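Local coordinates for protein hyperpolarization-activated (Ih) channel (Strongylocentrotus purpuratus, PDB 2PTM) that probably works as a hyperpolarization-activated, voltage-gated potassium-conducting channel, of which this C-terminal piece comprises the C-linker and the domain that binds cyclic AMP, at residues A[60-65]-A[86-91]; A[76-81]-A[181-186]; A[122-127]-A[133-138]; A[139-144]-A[188-193]. All coordinates share one frame; numbering follows the deposited sequence.

From the N terminus, helix 58-68 of the C-linker first meets helix 84-93 in contact 1, closing a short, mostly helical loop. Contact 2 starts inside that loop, at 76-81, and closes only on helix 181-192, so the two contacts cross; they also touch, Phe86 of the first packing on Phe78, Phe79 and Met183 of the second. Contact 3, a hairpin of the beta roll, is nested within the long loop that contact 2 closes. Contact 4 follows it in series, crosses contact 2 and ties 139-144 to the same C-terminal helix. Contacts 3 and 4 both touch cyclic AMP, while contact 1 lies far from it.

Contact 1: A[60-65]-A[86-91]; sequences IRQDVA and FVTRVV
Gln62 and Thr88 meet with their side chains crossed at about a right angle. The methyl of Thr88 does the touching: CG2 lies 3.6 Å from Gln62 CG and continues along the glutamine chain, 3.8 Å from Gln62 CD and 3.9 Å from Gln62 NE2. With chi1 of -69°, Gln62 places CG beside its backbone N, and the chain then runs extended, which presents its length rather than its end to the methyl. In Thr88, CG2 is the branch anti to the backbone N. The hydroxyl branch is thereby turned to other partners, Ser84 O and Asn66 ND2, so the threonine offers carbon to Gln62 and oxygen to its own helix and to Asn66. This pair joins helix 58-68 of the C-linker to helix 84-93, which leads into the beta roll of the cyclic nucleotide-binding domain. One turn further on, three residues along both helices, the second pair follows: the CA atoms of Ala65 and Val91 are 5.9 Å apart, against 6.4 Å for those of Gln62 and Thr88. Ala65 CB points at the partner helix and comes 3.8 Å from Val91 O, while Val91 CG2 approaches the same Ala65 CB at 4.2 Å. Val91 also packs on Cys69 and on Val73 of helix 70-75. On other sides of the two helices, Asp63 forms a salt bridge with Lys33 of a neighbouring subunit, and Arg89 packs on Phe111 of that subunit.

Contact 2: A[76-81]-A[181-186]; sequences VPFFVG and PAMRKT
Phe78 brings most of the buried surface to this contact, 68 Å², and divides it between Met183 (36 Å²) and Thr186 (20 Å²), two residues one turn apart on helix 181-192. Its CG is anti to the backbone N (chi1 176°), which carries the ring out from the short 3-10 segment 77-79 toward the helix. The far end of the ring makes the contacts. Phe78 CZ lies 3.6 Å from Met183 CG, an oblique apolar approach, and Phe78 CE1 is 4.0 Å from the same methionine carbon. Thr186 instead comes to the ring edge, near its plane, with OG1 3.1 Å from Phe78 CE1. That hydroxyl also makes a weak bond, 3.3 Å from Thr186 OG1 to Met183 O. If the proton follows that weak bond, the oxygen is left turned to the C-H rim, consistent with its place near the ring plane. Met183, bent at chi2 and chi3, packs on Phe86 of helix 84-93 as well. Were Phe78 an alanine, a gap is likely to open beside Met183 CG, and Thr186 OG1 would lose the aromatic edge it meets. The side chain of Phe78 is about 12 Å from the bound cyclic AMP, so the contact is packing outside the pocket. It joins the turn between helices 70-75 and 84-93 to the C-terminal helix, the element known as the C-helix in cyclic nucleotide-binding domains of this channel family.

Contact 3: A[122-127]-A[133-138]; sequences IVDIIM and ATSLSD. With CMP (adenosine-3',5'-cyclic-monophosphate), chain C.
A beta hairpin of the cyclic nucleotide-binding beta roll is formed here by strands 123-126 and 132-136, whose short segments run antiparallel at 158° with axes 4.6 Å apart. Val123 and Leu136 make a hydrogen-bonded pair: Val123 N reaches Leu136 O at 2.9 Å, in the carbonyl plane, and Leu136 N bonds back to Val123 O. Further along, Ile125 N donates to Thr134 O over 2.8 Å with an almost straight N-H...O angle of 171°, and Ala133 N donates to Ile125 O. Asp124 and Ser135, a non-hydrogen-bonded backbone pair, add a side-chain link on the sheet face away from the nucleotide: Ser135 OG gives its proton to Asp124 OD1 at 2.7 Å, nearly along the C-O axis of that oxygen. The other carboxylate oxygen, Asp124 OD2, lies close to Glu160 OE1, a like charge that would probably raise the proton affinity of the pair. With a leucine here instead of Asp124, Ser135 OG is likely to lose its acceptor and be set free to turn. The opposite face carries Val123, Ile125, Thr134 and Leu136, and from it Ile125 and Thr134 meet the ligand. Thr134 holds OG1 anti to the backbone N (chi1 -167°), which leaves its methyl to the base: Thr134 CG2 is 3.5 Å from N1 of the cyclic AMP. Ile125 CG2 lies 3.7 Å from N9, over the same adenine face, while Ile125 CD1 packs against Leu136 CD1 at 3.9 Å. Such an apolar sheet wall beside the purine belongs to the cyclic nucleotide pocket of the beta roll.

Contact 4: A[139-144]-A[188-193]; sequences GSYFGE and EEIAVR. With CMP (adenosine-3',5'-cyclic-monophosphate), chain C.
Tyr141 sets CG between its backbone N and carbonyl carbon (chi1 62°), swinging the ring out toward Ile190; Glu144 takes a similar first torsion (81°) and then bends at chi2, bringing its carboxylate back beside both the tyrosine ring and the ribose. These residues belong to strand 141-142 and the start of the phosphate-binding cassette of the beta roll, and they face helix 181-192, the C-helix. The tyrosine hydroxyl meets the helix by its oxygen: Tyr141 OH is 3.6 Å from both CB and CG2 of Ile190, the two side chains crossing obliquely. The ring itself follows more loosely, with Tyr141 CZ 4.3 Å from Ile190 CG2. Glu144 reaches the next helix residue only distantly, Glu144 OE2 lying 4.2 Å from Ala191 CA. The carboxylate is held by other partners: OE2 forms a salt bridge with Arg194, whose NH1 also bonds to Tyr141 O, while CD lies at the edge of the Tyr141 ring, in its plane. Arg194 follows closely after the helix, so its NH1 links the strand, the cassette and the end of the C-helix. That leaves OE1 for the ligand. The ribose hydroxyl of cyclic AMP is gripped by two bonds: Gly143 N donates to O2' over 2.9 Å at an N-H...O angle of 155°, and O2' in turn donates to Glu144 OE1 at 2.7 Å.

Contact 1: A[60-65]-A[86-91]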
# COMPACT_ATOMS: atom_id res chain seq x y z
N ILE A 60 23.61 1.21 -2.84
CA ILE A 60 23.53 2.63 -3.14
C ILE A 60 22.66 3.34 -2.10
O ILE A 60 23.00 4.42 -1.62
CB ILE A 60 23.04 2.89 -4.57
CG1 ILE A 60 24.13 2.46 -5.56
CG2 ILE A 60 22.65 4.39 -4.75
CD1 ILE A 60 23.74 2.54 -7.01
N ARG A 61 21.53 2.72 -1.74
CA ARG A 61 20.65 3.32 -0.73
C ARG A 61 21.36 3.51 0.60
O ARG A 61 21.15 4.51 1.29
CB ARG A 61 19.38 2.49 -0.52
CG ARG A 61 18.34 2.66 -1.60
CD ARG A 61 17.00 2.11 -1.15
NE ARG A 61 17.06 0.67 -0.95
CZ ARG A 61 16.95 -0.23 -1.93
NH1 ARG A 61 16.75 0.19 -3.18
NH2 ARG A 61 17.02 -1.52 -1.67
N GLN A 62 22.18 2.53 0.98
CA GLN A 62 22.91 2.64 2.24
C GLN A 62 23.98 3.71 2.14
O GLN A 62 24.16 4.51 3.07
CB GLN A 62 23.54 1.29 2.63
CG GLN A 62 22.53 0.23 3.02
CD GLN A 62 23.12 -1.16 3.05
OE1 GLN A 62 24.21 -1.41 2.52
NE2 GLN A 62 22.40 -2.09 3.66
N ASP A 63 24.69 3.73 1.02
CA ASP A 63 25.73 4.73 0.80
C ASP A 63 25.16 6.13 0.83
O ASP A 63 25.71 7.03 1.46
CB ASP A 63 26.45 4.48 -0.53
CG ASP A 63 27.28 3.22 -0.52
OD1 ASP A 63 27.45 2.62 0.55
OD2 ASP A 63 27.76 2.82 -1.60
N VAL A 64 24.03 6.32 0.16
CA VAL A 64 23.43 7.65 0.11
C VAL A 64 22.87 8.05 1.48
O VAL A 64 23.08 9.18 1.92
CB VAL A 64 22.34 7.76 -0.97
CG1 VAL A 64 21.72 9.15 -0.95
CG2 VAL A 64 22.93 7.46 -2.35
N ALA A 65 22.19 7.14 2.16
CA ALA A 65 21.65 7.47 3.48
C ALA A 65 22.78 7.77 4.47
O ALA A 65 22.68 8.70 5.28
CB ALA A 65 20.75 6.36 3.99
N PHE A 86 24.61 -1.47 12.68
CA PHE A 86 23.56 -0.77 13.43
C PHE A 86 23.32 0.62 12.85
O PHE A 86 22.18 0.98 12.53
CB PHE A 86 23.88 -0.68 14.93
CG PHE A 86 22.88 0.15 15.73
CD1 PHE A 86 21.66 -0.39 16.11
CD2 PHE A 86 23.16 1.45 16.09
CE1 PHE A 86 20.74 0.36 16.83
CE2 PHE A 86 22.25 2.21 16.82
CZ PHE A 86 21.03 1.66 17.19
N VAL A 87 24.38 1.41 12.72
CA VAL A 87 24.25 2.75 12.18
C VAL A 87 23.62 2.71 10.77
O VAL A 87 22.71 3.47 10.47
CB VAL A 87 25.60 3.49 12.13
CG1 VAL A 87 25.41 4.88 11.53
CG2 VAL A 87 26.21 3.57 13.52
N THR A 88 24.11 1.82 9.92
CA THR A 88 23.55 1.72 8.58
C THR A 88 22.05 1.39 8.58
O THR A 88 21.27 1.98 7.84
CB THR A 88 24.33 0.71 7.72
OG1 THR A 88 25.64 1.24 7.46
CG2 THR A 88 23.61 0.47 6.40
N ARG A 89 21.66 0.45 9.43
CA ARG A 89 20.25 0.07 9.52
C ARG A 89 19.37 1.25 9.92
O ARG A 89 18.33 1.50 9.31
CB ARG A 89 20.07 -1.08 10.52
CG ARG A 89 18.65 -1.62 10.58
CD ARG A 89 18.32 -2.42 9.34
NE ARG A 89 19.15 -3.62 9.23
CZ ARG A 89 19.16 -4.44 8.19
NH1 ARG A 89 18.40 -4.19 7.14
NH2 ARG A 89 19.95 -5.51 8.19
N VAL A 90 19.79 1.98 10.95
CA VAL A 90 19.03 3.12 11.43
C VAL A 90 18.88 4.19 10.37
O VAL A 90 17.76 4.61 10.06
CB VAL A 90 19.66 3.73 12.70
CG1 VAL A 90 18.95 5.03 13.08
CG2 VAL A 90 19.59 2.73 13.83
N VAL A 91 20.00 4.63 9.79
CA VAL A 91 19.95 5.75 8.85
C VAL A 91 19.09 5.43 7.63
O VAL A 91 18.52 6.33 7.03
CB VAL A 91 21.35 6.27 8.40
CG1 VAL A 91 22.11 6.88 9.58
CG2 VAL A 91 22.17 5.17 7.72

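Contact 2: A[76-81]-A[181-186]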
# COMPACT_ATOMS: atom_id res chain seq x y z
N VAL A 76 25.45 12.64 17.26
CA VAL A 76 24.75 11.82 18.24
C VAL A 76 25.70 10.90 19.02
O VAL A 76 26.15 9.88 18.50
CB VAL A 76 23.62 10.99 17.59
CG1 VAL A 76 22.87 10.19 18.65
CG2 VAL A 76 22.66 11.90 16.85
N PRO A 77 25.99 11.26 20.28
CA PRO A 77 26.90 10.45 21.10
C PRO A 77 26.44 8.99 21.17
O PRO A 77 27.27 8.10 21.29
CB PRO A 77 26.80 11.11 22.48
CG PRO A 77 26.39 12.53 22.19
CD PRO A 77 25.44 12.40 21.03
N PHE A 78 25.13 8.78 21.06
CA PHE A 78 24.54 7.44 21.06
C PHE A 78 25.22 6.52 20.05
O PHE A 78 25.40 5.32 20.31
CB PHE A 78 23.03 7.55 20.77
CG PHE A 78 22.32 6.23 20.64
CD1 PHE A 78 22.23 5.36 21.72
CD2 PHE A 78 21.73 5.86 19.45
CE1 PHE A 78 21.57 4.15 21.60
CE2 PHE A 78 21.06 4.65 19.32
CZ PHE A 78 20.99 3.80 20.39
N PHE A 79 25.62 7.07 18.91
CA PHE A 79 26.22 6.27 17.83
C PHE A 79 27.71 6.01 18.00
O PHE A 79 28.31 5.30 17.20
CB PHE A 79 25.99 6.93 16.47
CG PHE A 79 24.56 6.95 16.03
CD1 PHE A 79 23.76 5.83 16.17
CD2 PHE A 79 24.01 8.09 15.46
CE1 PHE A 79 22.44 5.84 15.75
CE2 PHE A 79 22.70 8.11 15.04
CZ PHE A 79 21.91 6.98 15.19
N VAL A 80 28.31 6.60 19.04
CA VAL A 80 29.75 6.44 19.27
C VAL A 80 30.10 5.00 19.62
O VAL A 80 29.60 4.45 20.60
CB VAL A 80 30.22 7.40 20.37
N GLY A 81 30.97 4.40 18.81
CA GLY A 81 31.42 3.04 19.03
C GLY A 81 30.41 1.98 18.62
O GLY A 81 30.66 0.79 18.78
N PRO A 181 20.71 -5.89 20.21
CA PRO A 181 20.23 -5.80 21.59
C PRO A 181 21.10 -4.91 22.47
O PRO A 181 20.58 -4.28 23.40
CB PRO A 181 20.30 -7.26 22.08
CG PRO A 181 20.41 -8.09 20.83
CD PRO A 181 21.17 -7.24 19.86
N ALA A 182 22.40 -4.85 22.19
CA ALA A 182 23.30 -4.00 22.96
C ALA A 182 22.82 -2.56 22.97
O ALA A 182 22.98 -1.85 23.97
CB ALA A 182 24.72 -4.08 22.40
N MET A 183 22.21 -2.13 21.87
CA MET A 183 21.69 -0.77 21.76
C MET A 183 20.36 -0.53 22.50
O MET A 183 20.04 0.61 22.83
CB MET A 183 21.59 -0.33 20.30
CG MET A 183 22.65 0.68 19.89
SD MET A 183 24.35 0.15 20.15
CE MET A 183 24.54 -1.05 18.83
N ARG A 184 19.60 -1.59 22.74
CA ARG A 184 18.43 -1.47 23.60
C ARG A 184 18.90 -1.17 25.01
O ARG A 184 18.29 -0.36 25.72
CB ARG A 184 17.59 -2.75 23.60
CG ARG A 184 16.37 -2.66 24.52
CD ARG A 184 15.44 -3.85 24.37
NE ARG A 184 14.75 -3.87 23.08
CZ ARG A 184 13.62 -3.22 22.81
NH1 ARG A 184 13.04 -2.47 23.74
NH2 ARG A 184 13.07 -3.31 21.61
N LYS A 185 19.98 -1.83 25.40
CA LYS A 185 20.53 -1.65 26.74
C LYS A 185 20.99 -0.22 26.92
O LYS A 185 20.62 0.45 27.88
CB LYS A 185 21.68 -2.62 26.98
N THR A 186 21.78 0.28 25.97
CA THR A 186 22.26 1.65 26.07
C THR A 186 21.10 2.63 26.02
O THR A 186 21.11 3.65 26.70
CB THR A 186 23.34 1.99 25.01
OG1 THR A 186 22.71 2.31 23.76
CG2 THR A 186 24.29 0.83 24.81

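Contact 3: A[122-127]-A[133-138]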
# COMPACT_ATOMS: atom_id res chain seq x y z
N ILE A 122 16.40 23.56 18.46
CA ILE A 122 16.32 23.52 19.92
C ILE A 122 14.87 23.24 20.30
O ILE A 122 13.96 23.88 19.79
CB ILE A 122 16.72 24.87 20.52
CG1 ILE A 122 18.18 25.18 20.17
CG2 ILE A 122 16.50 24.85 22.02
CD1 ILE A 122 18.62 26.57 20.57
N VAL A 123 14.67 22.27 21.19
CA VAL A 123 13.34 21.98 21.71
C VAL A 123 13.34 22.08 23.24
O VAL A 123 14.38 21.90 23.87
CB VAL A 123 12.83 20.58 21.27
CG1 VAL A 123 12.82 20.48 19.76
CG2 VAL A 123 13.70 19.48 21.86
N ASP A 124 12.18 22.39 23.80
CA ASP A 124 11.99 22.41 25.25
C ASP A 124 11.24 21.16 25.67
O ASP A 124 10.28 20.76 25.01
CB ASP A 124 11.16 23.62 25.68
CG ASP A 124 11.93 24.92 25.57
OD1 ASP A 124 13.18 24.91 25.64
OD2 ASP A 124 11.27 25.97 25.43
N ILE A 125 11.68 20.54 26.77
CA ILE A 125 10.97 19.42 27.38
C ILE A 125 10.09 19.99 28.49
O ILE A 125 10.60 20.52 29.47
CB ILE A 125 11.96 18.38 27.97
CG1 ILE A 125 12.99 17.95 26.92
CG2 ILE A 125 11.21 17.19 28.56
CD1 ILE A 125 12.39 17.40 25.65
N ILE A 126 8.77 19.87 28.34
CA ILE A 126 7.84 20.53 29.25
C ILE A 126 7.03 19.51 30.05
O ILE A 126 6.29 18.71 29.48
CB ILE A 126 6.86 21.44 28.47
CG1 ILE A 126 7.64 22.37 27.53
CG2 ILE A 126 5.94 22.21 29.42
CD1 ILE A 126 6.78 23.29 26.69
N MET A 127 7.18 19.53 31.37
CA MET A 127 6.48 18.58 32.23
C MET A 127 4.99 18.89 32.29
O MET A 127 4.55 19.96 31.86
CB MET A 127 7.08 18.58 33.64
CG MET A 127 8.56 18.24 33.67
SD MET A 127 8.97 16.86 32.57
CE MET A 127 7.97 15.54 33.28
N ALA A 133 11.78 21.08 31.93
CA ALA A 133 12.79 20.25 32.58
C ALA A 133 14.16 20.57 32.00
O ALA A 133 15.14 20.68 32.72
CB ALA A 133 12.47 18.77 32.38
N THR A 134 14.21 20.74 30.69
CA THR A 134 15.47 20.97 30.01
C THR A 134 15.18 21.30 28.56
O THR A 134 14.03 21.21 28.11
CB THR A 134 16.37 19.73 30.07
OG1 THR A 134 17.70 20.07 29.67
CG2 THR A 134 15.82 18.63 29.16
N SER A 135 16.22 21.69 27.83
CA SER A 135 16.12 21.89 26.39
C SER A 135 17.12 20.97 25.72
O SER A 135 18.17 20.67 26.29
CB SER A 135 16.40 23.35 26.03
OG SER A 135 15.57 24.21 26.78
N LEU A 136 16.78 20.51 24.52
CA LEU A 136 17.64 19.59 23.78
C LEU A 136 17.96 20.20 22.43
O LEU A 136 17.18 21.01 21.90
CB LEU A 136 16.94 18.25 23.57
CG LEU A 136 16.53 17.44 24.80
CD1 LEU A 136 15.82 16.17 24.36
CD2 LEU A 136 17.76 17.11 25.65
N SER A 137 19.11 19.85 21.86
CA SER A 137 19.48 20.41 20.56
C SER A 137 20.26 19.43 19.70
O SER A 137 20.23 18.23 19.95
CB SER A 137 20.27 21.71 20.71
OG SER A 137 21.41 21.51 21.53
N ASP A 138 20.96 19.97 18.70
CA ASP A 138 21.66 19.16 17.70
C ASP A 138 22.34 17.95 18.31
O ASP A 138 23.17 18.09 19.22
CB ASP A 138 22.75 19.99 17.01
CG ASP A 138 22.24 21.29 16.42
OD1 ASP A 138 21.13 21.75 16.77
OD2 ASP A 138 22.99 21.89 15.61
P CMP C . 8.52 10.29 25.50
O1P CMP C . 7.83 10.09 26.88
O2P CMP C . 8.33 9.25 24.50
O5' CMP C . 8.02 11.78 25.12
C5' CMP C . 8.59 12.98 25.59
C4' CMP C . 10.11 12.96 25.59
O4' CMP C . 10.75 13.95 26.38
C3' CMP C . 10.54 11.70 26.29
O3' CMP C . 10.09 10.46 25.86
C2' CMP C . 12.05 11.83 26.49
O2' CMP C . 12.70 11.66 25.23
C1' CMP C . 12.06 13.37 26.74
N9 CMP C . 12.31 13.69 28.11
C8 CMP C . 11.45 13.56 29.24
N7 CMP C . 12.02 14.00 30.37
C5 CMP C . 13.30 14.42 30.00
C6 CMP C . 14.41 14.97 30.71
N6 CMP C . 14.33 15.22 32.05
N1 CMP C . 15.55 15.26 30.01
C2 CMP C . 15.59 15.03 28.68
N3 CMP C . 14.63 14.53 27.88
C4 CMP C . 13.50 14.25 28.57

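Contact 4: A[139-144]-A[188-193]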
# COMPACT_ATOMS: atom_id res chain seq x y z
N GLY A 139 22.03 16.77 17.78
CA GLY A 139 22.71 15.55 18.20
C GLY A 139 22.00 14.80 19.31
O GLY A 139 22.39 13.70 19.67
N SER A 140 20.95 15.40 19.86
CA SER A 140 20.20 14.72 20.90
C SER A 140 19.01 13.98 20.28
O SER A 140 18.83 13.99 19.06
CB SER A 140 19.75 15.72 21.98
OG SER A 140 19.27 15.05 23.12
N TYR A 141 18.23 13.32 21.11
CA TYR A 141 17.05 12.63 20.61
C TYR A 141 15.99 12.64 21.69
O TYR A 141 16.29 12.89 22.86
CB TYR A 141 17.39 11.21 20.16
CG TYR A 141 17.92 10.28 21.24
CD1 TYR A 141 17.11 9.87 22.29
CD2 TYR A 141 19.21 9.78 21.17
CE1 TYR A 141 17.59 9.01 23.27
CE2 TYR A 141 19.70 8.92 22.15
CZ TYR A 141 18.88 8.54 23.19
OH TYR A 141 19.36 7.68 24.15
N PHE A 142 14.74 12.39 21.30
CA PHE A 142 13.66 12.39 22.27
C PHE A 142 12.49 11.58 21.73
O PHE A 142 12.44 11.30 20.54
CB PHE A 142 13.21 13.82 22.59
CG PHE A 142 12.68 14.58 21.39
CD1 PHE A 142 11.36 14.43 20.98
CD2 PHE A 142 13.51 15.44 20.67
CE1 PHE A 142 10.87 15.13 19.86
CE2 PHE A 142 13.03 16.14 19.55
CZ PHE A 142 11.72 15.99 19.15
N GLY A 143 11.57 11.22 22.62
CA GLY A 143 10.38 10.48 22.24
C GLY A 143 10.62 8.98 22.30
O GLY A 143 9.84 8.19 21.77
N GLU A 144 11.72 8.59 22.94
CA GLU A 144 12.05 7.18 23.03
C GLU A 144 11.37 6.47 24.21
O GLU A 144 11.15 5.26 24.17
CB GLU A 144 13.57 6.98 23.11
CG GLU A 144 14.17 7.19 24.50
CD GLU A 144 14.29 8.65 24.89
OE1 GLU A 144 13.99 9.53 24.07
OE2 GLU A 144 14.70 8.92 26.04
N GLU A 188 17.87 2.05 27.05
CA GLU A 188 17.15 1.99 28.32
C GLU A 188 17.87 2.80 29.39
O GLU A 188 17.23 3.46 30.20
CB GLU A 188 16.97 0.54 28.76
CG GLU A 188 15.90 -0.21 27.96
CD GLU A 188 15.93 -1.71 28.19
OE1 GLU A 188 16.87 -2.20 28.85
OE2 GLU A 188 15.01 -2.40 27.70
N GLU A 189 19.20 2.79 29.37
CA GLU A 189 19.96 3.50 30.40
C GLU A 189 19.74 5.02 30.40
O GLU A 189 19.66 5.62 31.46
CB GLU A 189 21.45 3.12 30.34
CG GLU A 189 21.70 1.64 30.57
CD GLU A 189 23.11 1.19 30.21
OE1 GLU A 189 23.92 2.04 29.76
OE2 GLU A 189 23.40 -0.01 30.37
N ILE A 190 19.63 5.64 29.23
CA ILE A 190 19.33 7.07 29.12
C ILE A 190 17.86 7.39 29.48
O ILE A 190 17.52 8.44 30.05
CB ILE A 190 19.64 7.60 27.70
CG1 ILE A 190 21.16 7.69 27.46
CG2 ILE A 190 19.00 8.98 27.47
CD1 ILE A 190 21.86 6.38 27.27
N ALA A 191 16.98 6.46 29.12
CA ALA A 191 15.56 6.58 29.44
C ALA A 191 15.39 6.69 30.93
O ALA A 191 14.67 7.56 31.42
CB ALA A 191 14.80 5.37 28.91
N VAL A 192 16.04 5.81 31.67
CA VAL A 192 15.99 5.90 33.11
C VAL A 192 16.63 7.22 33.55
O VAL A 192 16.06 7.93 34.38
CB VAL A 192 16.67 4.69 33.80
CG1 VAL A 192 15.96 4.37 35.08
CG2 VAL A 192 16.63 3.47 32.91
N ARG A 193 17.79 7.56 32.98
CA ARG A 193 18.51 8.78 33.36
C ARG A 193 17.88 10.02 32.76
O ARG A 193 18.57 11.01 32.49
CB ARG A 193 19.97 8.75 32.90
CG ARG A 193 20.83 7.73 33.56
CD ARG A 193 22.26 8.24 33.63
NE ARG A 193 23.16 7.22 34.17
CZ ARG A 193 24.37 7.47 34.65
NH1 ARG A 193 24.84 8.71 34.67
NH2 ARG A 193 25.12 6.48 35.11
P CMP C . 8.52 10.29 25.50
O1P CMP C . 7.83 10.09 26.88
O2P CMP C . 8.33 9.25 24.50
O5' CMP C . 8.02 11.78 25.12
C5' CMP C . 8.59 12.98 25.59
C4' CMP C . 10.11 12.96 25.59
O4' CMP C . 10.75 13.95 26.38
C3' CMP C . 10.54 11.70 26.29
O3' CMP C . 10.09 10.46 25.86
C2' CMP C . 12.05 11.83 26.49
O2' CMP C . 12.70 11.66 25.23
C1' CMP C . 12.06 13.37 26.74
N9 CMP C . 12.31 13.69 28.11
C8 CMP C . 11.45 13.56 29.24
N7 CMP C . 12.02 14.00 30.37
C5 CMP C . 13.30 14.42 30.00
C6 CMP C . 14.41 14.97 30.71
N6 CMP C . 14.33 15.22 32.05
N1 CMP C . 15.55 15.26 30.01
C2 CMP C . 15.59 15.03 28.68
N3 CMP C . 14.63 14.53 27.88
C4 CMP C . 13.50 14.25 28.57